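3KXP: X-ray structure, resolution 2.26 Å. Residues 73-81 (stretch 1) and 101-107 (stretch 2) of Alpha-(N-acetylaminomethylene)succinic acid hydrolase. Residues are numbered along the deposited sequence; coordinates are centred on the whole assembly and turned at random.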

# COMPACT_ATOMS: atom_id res chain seq x y z
N PHE A 73 6.15 -18.03 0.90
CA PHE A 73 6.53 -17.53 -0.41
C PHE A 73 6.25 -18.55 -1.53
O PHE A 73 6.69 -19.70 -1.44
CB PHE A 73 8.01 -17.16 -0.43
CG PHE A 73 8.39 -16.07 0.53
CD1 PHE A 73 8.42 -16.31 1.91
CD2 PHE A 73 8.80 -14.83 0.07
CE1 PHE A 73 8.86 -15.32 2.80
CE2 PHE A 73 9.24 -13.84 0.96
CZ PHE A 73 9.27 -14.09 2.32
N PHE A 74 5.56 -18.11 -2.58
CA PHE A 74 5.22 -18.99 -3.70
C PHE A 74 5.75 -18.49 -5.05
O PHE A 74 5.37 -17.42 -5.52
CB PHE A 74 3.70 -19.16 -3.77
CG PHE A 74 3.09 -19.60 -2.47
CD1 PHE A 74 2.86 -18.68 -1.45
CD2 PHE A 74 2.77 -20.93 -2.26
CE1 PHE A 74 2.31 -19.09 -0.23
CE2 PHE A 74 2.22 -21.35 -1.05
CZ PHE A 74 1.99 -20.43 -0.03
N HIS A 75 6.62 -19.30 -5.65
CA HIS A 75 7.28 -19.01 -6.93
C HIS A 75 6.37 -18.98 -8.17
O HIS A 75 5.19 -19.34 -8.11
CB HIS A 75 8.37 -20.06 -7.15
CG HIS A 75 7.84 -21.45 -7.29
ND1 HIS A 75 7.23 -21.89 -8.45
CD2 HIS A 75 7.71 -22.45 -6.40
CE1 HIS A 75 6.74 -23.10 -8.26
NE2 HIS A 75 7.02 -23.47 -7.02
N GLY A 76 6.94 -18.58 -9.31
CA GLY A 76 6.19 -18.55 -10.56
C GLY A 76 6.28 -19.89 -11.28
O GLY A 76 6.98 -20.79 -10.82
N ILE A 77 5.58 -20.03 -12.41
CA ILE A 77 5.60 -21.28 -13.17
C ILE A 77 7.01 -21.71 -13.61
O ILE A 77 7.84 -20.88 -14.01
CB ILE A 77 4.67 -21.19 -14.39
CG1 ILE A 77 4.33 -22.59 -14.90
CG2 ILE A 77 5.33 -20.39 -15.49
CD1 ILE A 77 3.17 -22.60 -15.89
N THR A 78 7.27 -23.01 -13.52
CA THR A 78 8.55 -23.67 -13.86
C THR A 78 9.68 -23.36 -12.88
O THR A 78 10.73 -23.99 -12.92
CB THR A 78 9.08 -23.34 -15.29
OG1 THR A 78 9.66 -22.03 -15.31
CG2 THR A 78 7.96 -23.42 -16.31
N SER A 79 9.45 -22.40 -11.99
CA SER A 79 10.46 -22.01 -11.00
C SER A 79 10.37 -22.91 -9.76
O SER A 79 9.73 -23.97 -9.80
CB SER A 79 10.24 -20.54 -10.63
OG SER A 79 11.30 -20.01 -9.85
N ASN A 80 11.00 -22.51 -8.66
CA ASN A 80 10.97 -23.28 -7.42
C ASN A 80 11.35 -22.40 -6.21
O ASN A 80 11.91 -21.32 -6.36
CB ASN A 80 11.90 -24.50 -7.52
CG ASN A 80 13.36 -24.15 -7.31
OD1 ASN A 80 13.85 -24.14 -6.19
ND2 ASN A 80 14.07 -23.84 -8.40
N SER A 81 11.05 -22.90 -5.01
CA SER A 81 11.29 -22.18 -3.75
C SER A 81 12.62 -21.47 -3.50
O SER A 81 12.65 -20.46 -2.81
CB SER A 81 11.02 -23.12 -2.57
OG SER A 81 11.92 -24.21 -2.56
N ASP A 101 7.69 -25.22 -2.59
CA ASP A 101 7.78 -25.74 -3.94
C ASP A 101 6.34 -26.13 -4.18
O ASP A 101 5.79 -26.96 -3.45
CB ASP A 101 8.68 -26.97 -4.00
CG ASP A 101 10.15 -26.62 -4.08
OD1 ASP A 101 11.00 -27.53 -3.98
OD2 ASP A 101 10.45 -25.41 -4.25
N GLN A 102 5.69 -25.53 -5.16
CA GLN A 102 4.30 -25.87 -5.37
C GLN A 102 4.14 -27.13 -6.22
O GLN A 102 5.08 -27.57 -6.88
CB GLN A 102 3.57 -24.68 -5.98
CG GLN A 102 3.66 -23.47 -5.06
CD GLN A 102 3.20 -22.19 -5.71
OE1 GLN A 102 2.03 -21.81 -5.60
NE2 GLN A 102 4.12 -21.53 -6.41
N ARG A 103 2.96 -27.73 -6.16
CA ARG A 103 2.69 -28.95 -6.90
C ARG A 103 3.18 -28.87 -8.34
O ARG A 103 3.00 -27.86 -9.02
CB ARG A 103 1.19 -29.27 -6.88
CG ARG A 103 0.33 -28.29 -7.65
CD ARG A 103 -1.06 -28.87 -7.81
NE ARG A 103 -1.62 -29.23 -6.51
CZ ARG A 103 -2.53 -30.18 -6.32
NH1 ARG A 103 -2.98 -30.44 -5.10
NH2 ARG A 103 -2.97 -30.88 -7.35
N GLY A 104 3.80 -29.96 -8.79
CA GLY A 104 4.32 -30.03 -10.14
C GLY A 104 5.71 -29.44 -10.26
O GLY A 104 6.36 -29.58 -11.30
N HIS A 105 6.19 -28.82 -9.18
CA HIS A 105 7.50 -28.17 -9.20
C HIS A 105 8.48 -28.69 -8.15
O HIS A 105 8.12 -29.46 -7.26
CB HIS A 105 7.35 -26.66 -8.98
CG HIS A 105 6.40 -25.98 -9.92
ND1 HIS A 105 5.04 -26.21 -9.90
CD2 HIS A 105 6.62 -25.05 -10.88
CE1 HIS A 105 4.46 -25.44 -10.80
NE2 HIS A 105 5.39 -24.72 -11.41
N GLY A 106 9.72 -28.24 -8.27
CA GLY A 106 10.77 -28.60 -7.34
C GLY A 106 10.76 -30.03 -6.85
O GLY A 106 10.65 -30.96 -7.64
N LEU A 107 10.87 -30.19 -5.54
CA LEU A 107 10.88 -31.50 -4.92
C LEU A 107 9.55 -31.87 -4.30
O LEU A 107 9.49 -32.64 -3.34
CB LEU A 107 11.99 -31.56 -3.86
CG LEU A 107 13.43 -31.49 -4.38
CD1 LEU A 107 14.42 -31.74 -3.24
CD2 LEU A 107 13.64 -32.52 -5.48
O HOH W 1 10.58 -26.60 -10.54
O HOH W 2 13.33 -26.19 -4.55

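Two segments separated in sequence are often held together less by backbone pairing than by a few polar side chains that reach across to main-chain groups of the other segment. The contact between residues 73-81 and 101-107 of this hydrolase is a compact example, burying 425 Å² in all.

Stretch 1 enters as the end of a strand. Phe73 plays no part, but the ring of Phe74 comes near the amide of Gln102, with CD2 of Phe74 3.5 Å from OE1 of Gln102. That oxygen finds its hydrogen bond elsewhere in the structure.

His75 touches three residues of stretch 2, Asp101, Gln102 and His105. Its ring uses both nitrogens: ND1 donates to O of Gly76 at 2.6 Å, leaving NE2 free to accept from N of Gln102 at 3.1 Å. An N-H...acceptor angle of 177° makes this second bond almost perfectly straight. The side chain of Gln102 answers in the other direction, its NE2 donating to O of His75 at 3.0 Å, but the angle of 128° marks that bond as weak. The same NE2 lies over one face of the His75 ring. Beside it sits His105, whose CD2 is 3.3 Å from CE1 of His75; the two ring planes meet obliquely, at 54°.

From Gly76 to Ser79 the chain makes a type II turn, closed by N of Ser79 donating to O of Gly76 at 3.2 Å. The His105 ring presents its edge to this turn: CA of Ile77 lies 3.9 Å and N of Thr78 3.3 Å from its NE2, while O of Ser79 is 3.5 Å from its CD2. The ring is steadied from its own stretch, since ND1 of His105 donates to O of Arg103 at 2.8 Å. Water 1 adds a bridge, donating to O of Ser79 and accepting from N of Gly106.

At Asn80 a second water takes over, donating from one molecule to both OD1 of Asn80 and OD1 of Asp101, each at 2.7 Å. Asp101 then anchors Ser81 through its other carboxylate oxygen: OD2 of Asp101 accepts from N of Ser81 at 2.7 Å and from OG of Ser81 at 2.5 Å. Meanwhile OD1 of Asp101 accepts from N of Leu107 at 3.1 Å, so one carboxylate ties its own loop together while gripping the neighbouring one. Gly106 suits this arrangement, because a CB there would come within 2.2 Å of OD1 of Asp101.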